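Local coordinates for protein ADP-ribosylation factor guanine nucleotide-exchange factor SEC7 (Saccharomyces cerevisiae, PDB 4OIY) that activates the small GTPase ARF1 at the trans-Golgi network by guanine nucleotide exchange, through its Sec7 domain, and is thus involved in vesicle budding and Golgi traffic, at residues H75-V78 and D79-F83. Sequence-based numbering, arbitrary orientation.
Sequences HAFV and DEFDF
His75 O accepts the amide of Asp79 (N to O 2.9 Å) in an i to i+4 bond of helix 68-79, one of the helices of the all-helical Sec7 domain, and beyond it the turn tightens to i to i+3 spacing. Glu80 N reaches Phe77 O at 3.2 Å, with a weak second bond to Ala76 O, and Phe81 N reaches Val78 O at 3.1 Å. These i to i+3 bonds take over as the chain leads into the loop before helix 88-96.

Phe77 and Phe81, four residues apart, form an offset edge-to-face pair. Phe77 carries CG anti to its own N (chi1 -180°), which swings its ring out from the helix surface, where Phe81 presents an edge to its face, planes at 61°. CE2 of Phe77 meets CE1 of Phe81 at 3.7 Å. Phe77 O lies in the plane of the Phe81 ring, at its edge, 3.3 Å from CD1 of Phe81. Flat apolar rings suit this place, since Leu49 of helix 41-50 touches Phe77, and Phe95 of helix 88-96 makes an edge-to-face pair with Phe81.

Acidic residues suit positions 79 and 80 because both are partly exposed and each carboxylate is matched by a lysine on another helix. Asp79 OD1 forms a salt bridge with Lys114 of helix 105-122, so an asparagine in its place would probably leave that lysine without its charged mate and weaken the tie between the two helices. Glu80, bent at chi2, is salt-bridged through OE1 to Lys46 of helix 41-50; its OE2 accepts a hydrogen bond from a water, which also donates to Ala76 O, 2.8 Å away.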
ATOM      1  N   HIS A  75     -10.117   1.990  -2.380  1.00 10.68           N
ATOM      2  CA  HIS A  75     -10.689   1.711  -1.068  1.00 11.28           C
ATOM      3  C   HIS A  75     -11.022   0.224  -0.919  1.00 10.92           C
ATOM      4  O   HIS A  75     -10.732  -0.387   0.123  1.00 10.98           O
ATOM      5  CB  HIS A  75     -11.895   2.598  -0.809  1.00 12.25           C
ATOM      6  CG  HIS A  75     -11.532   4.034  -0.580  1.00 13.39           C
ATOM      7  ND1 HIS A  75     -12.466   5.048  -0.571  1.00 14.81           N
ATOM      8  CD2 HIS A  75     -10.334   4.625  -0.364  1.00 13.98           C
ATOM      9  CE1 HIS A  75     -11.859   6.200  -0.343  1.00 14.68           C
ATOM     10  NE2 HIS A  75     -10.565   5.969  -0.210  1.00 14.54           N
ATOM     11  N   ALA A  76     -11.591  -0.359  -1.971  1.00 10.74           N
ATOM     12  CA  ALA A  76     -11.876  -1.799  -1.980  1.00 10.44           C
ATOM     13  C   ALA A  76     -10.592  -2.623  -1.878  1.00 10.46           C
ATOM     14  O   ALA A  76     -10.561  -3.651  -1.228  1.00 10.69           O
ATOM     15  CB  ALA A  76     -12.638  -2.192  -3.235  1.00 10.48           C
ATOM     16  N   PHE A  77      -9.537  -2.165  -2.530  1.00 10.12           N
ATOM     17  CA  PHE A  77      -8.245  -2.849  -2.507  1.00  9.87           C
ATOM     18  C   PHE A  77      -7.732  -2.929  -1.064  1.00 10.10           C
ATOM     19  O   PHE A  77      -7.376  -4.005  -0.588  1.00 10.33           O
ATOM     20  CB  PHE A  77      -7.293  -2.075  -3.430  1.00  9.67           C
ATOM     21  CG  PHE A  77      -5.901  -2.632  -3.546  1.00  9.61           C
ATOM     22  CD1 PHE A  77      -5.600  -3.578  -4.516  1.00  9.77           C
ATOM     23  CD2 PHE A  77      -4.878  -2.138  -2.752  1.00  9.65           C
ATOM     24  CE1 PHE A  77      -4.311  -4.055  -4.663  1.00  9.79           C
ATOM     25  CE2 PHE A  77      -3.586  -2.623  -2.883  1.00  9.67           C
ATOM     26  CZ  PHE A  77      -3.304  -3.571  -3.851  1.00  9.65           C
ATOM     27  N   VAL A  78      -7.729  -1.794  -0.368  1.00 10.25           N
ATOM     28  CA  VAL A  78      -7.305  -1.761   1.036  1.00 10.44           C
ATOM     29  C   VAL A  78      -8.227  -2.638   1.887  1.00 11.40           C
ATOM     30  O   VAL A  78      -7.758  -3.325   2.785  1.00 11.16           O
ATOM     31  CB  VAL A  78      -7.244  -0.326   1.613  1.00 10.31           C
ATOM     32  CG1 VAL A  78      -6.706  -0.344   3.038  1.00 10.36           C
ATOM     33  CG2 VAL A  78      -6.363   0.565   0.745  1.00 10.23           C
ATOM     34  N   ASP A  79      -9.520  -2.636   1.578  1.00 12.67           N
ATOM     35  CA  ASP A  79     -10.495  -3.430   2.341  1.00 14.13           C
ATOM     36  C   ASP A  79     -10.255  -4.935   2.264  1.00 14.02           C
ATOM     37  O   ASP A  79     -10.740  -5.667   3.128  1.00 14.82           O
ATOM     38  CB  ASP A  79     -11.932  -3.154   1.877  1.00 15.60           C
ATOM     39  CG  ASP A  79     -12.495  -1.858   2.411  1.00 17.01           C
ATOM     40  OD1 ASP A  79     -11.894  -1.235   3.313  1.00 18.34           O
ATOM     41  OD2 ASP A  79     -13.584  -1.469   1.922  1.00 19.33           O
ATOM     42  N   GLU A  80      -9.546  -5.399   1.235  1.00 13.67           N
ATOM     43  CA  GLU A  80      -9.223  -6.825   1.090  1.00 13.89           C
ATOM     44  C   GLU A  80      -8.120  -7.305   2.033  1.00 13.69           C
ATOM     45  O   GLU A  80      -7.962  -8.505   2.242  1.00 14.11           O
ATOM     46  CB  GLU A  80      -8.842  -7.139  -0.357  1.00 14.68           C
ATOM     47  CG  GLU A  80     -10.007  -6.998  -1.314  1.00 15.40           C
ATOM     48  CD  GLU A  80     -11.093  -8.014  -1.031  1.00 16.47           C
ATOM     49  OE1 GLU A  80     -10.771  -9.216  -0.976  1.00 17.72           O
ATOM     50  OE2 GLU A  80     -12.258  -7.607  -0.854  1.00 17.83           O
ATOM     51  N   PHE A  81      -7.368  -6.377   2.609  1.00 12.77           N
ATOM     52  CA  PHE A  81      -6.282  -6.738   3.510  1.00 12.59           C
ATOM     53  C   PHE A  81      -6.818  -7.079   4.889  1.00 12.93           C
ATOM     54  O   PHE A  81      -7.755  -6.432   5.384  1.00 13.26           O
ATOM     55  CB  PHE A  81      -5.266  -5.601   3.635  1.00 11.98           C
ATOM     56  CG  PHE A  81      -4.376  -5.458   2.442  1.00 11.56           C
ATOM     57  CD1 PHE A  81      -4.855  -4.865   1.289  1.00 11.15           C
ATOM     58  CD2 PHE A  81      -3.066  -5.922   2.466  1.00 11.25           C
ATOM     59  CE1 PHE A  81      -4.052  -4.733   0.178  1.00 11.23           C
ATOM     60  CE2 PHE A  81      -2.259  -5.807   1.352  1.00 11.16           C
ATOM     61  CZ  PHE A  81      -2.754  -5.199   0.209  1.00 10.97           C
ATOM     62  N   ASP A  82      -6.217  -8.094   5.501  1.00 13.71           N
ATOM     63  CA  ASP A  82      -6.496  -8.422   6.888  1.00 14.55           C
ATOM     64  C   ASP A  82      -5.288  -8.037   7.724  1.00 14.13           C
ATOM     65  O   ASP A  82      -4.285  -8.738   7.727  1.00 14.97           O
ATOM     66  CB  ASP A  82      -6.808  -9.911   7.040  1.00 16.08           C
ATOM     67  CG  ASP A  82      -7.326 -10.261   8.425  1.00 17.82           C
ATOM     68  OD1 ASP A  82      -7.450  -9.350   9.276  1.00 19.28           O
ATOM     69  OD2 ASP A  82      -7.632 -11.456   8.656  1.00 20.24           O
ATOM     70  N   PHE A  83      -5.393  -6.904   8.416  1.00 12.83           N
ATOM     71  CA  PHE A  83      -4.337  -6.423   9.309  1.00 12.58           C
ATOM     72  C   PHE A  83      -4.574  -6.823  10.761  1.00 12.89           C
ATOM     73  O   PHE A  83      -3.837  -6.391  11.641  1.00 12.41           O
ATOM     74  CB  PHE A  83      -4.236  -4.893   9.246  1.00 12.19           C
ATOM     75  CG  PHE A  83      -3.975  -4.336   7.869  1.00 11.60           C
ATOM     76  CD1 PHE A  83      -2.959  -4.845   7.061  1.00 11.39           C
ATOM     77  CD2 PHE A  83      -4.719  -3.268   7.398  1.00 11.59           C
ATOM     78  CE1 PHE A  83      -2.711  -4.307   5.806  1.00 11.36           C
ATOM     79  CE2 PHE A  83      -4.474  -2.732   6.142  1.00 11.49           C
ATOM     80  CZ  PHE A  83      -3.467  -3.252   5.350  1.00 11.11           C
TER
HETATM   81  O   HOH W   1     -12.950  -4.939  -0.775  1.00 20.96           O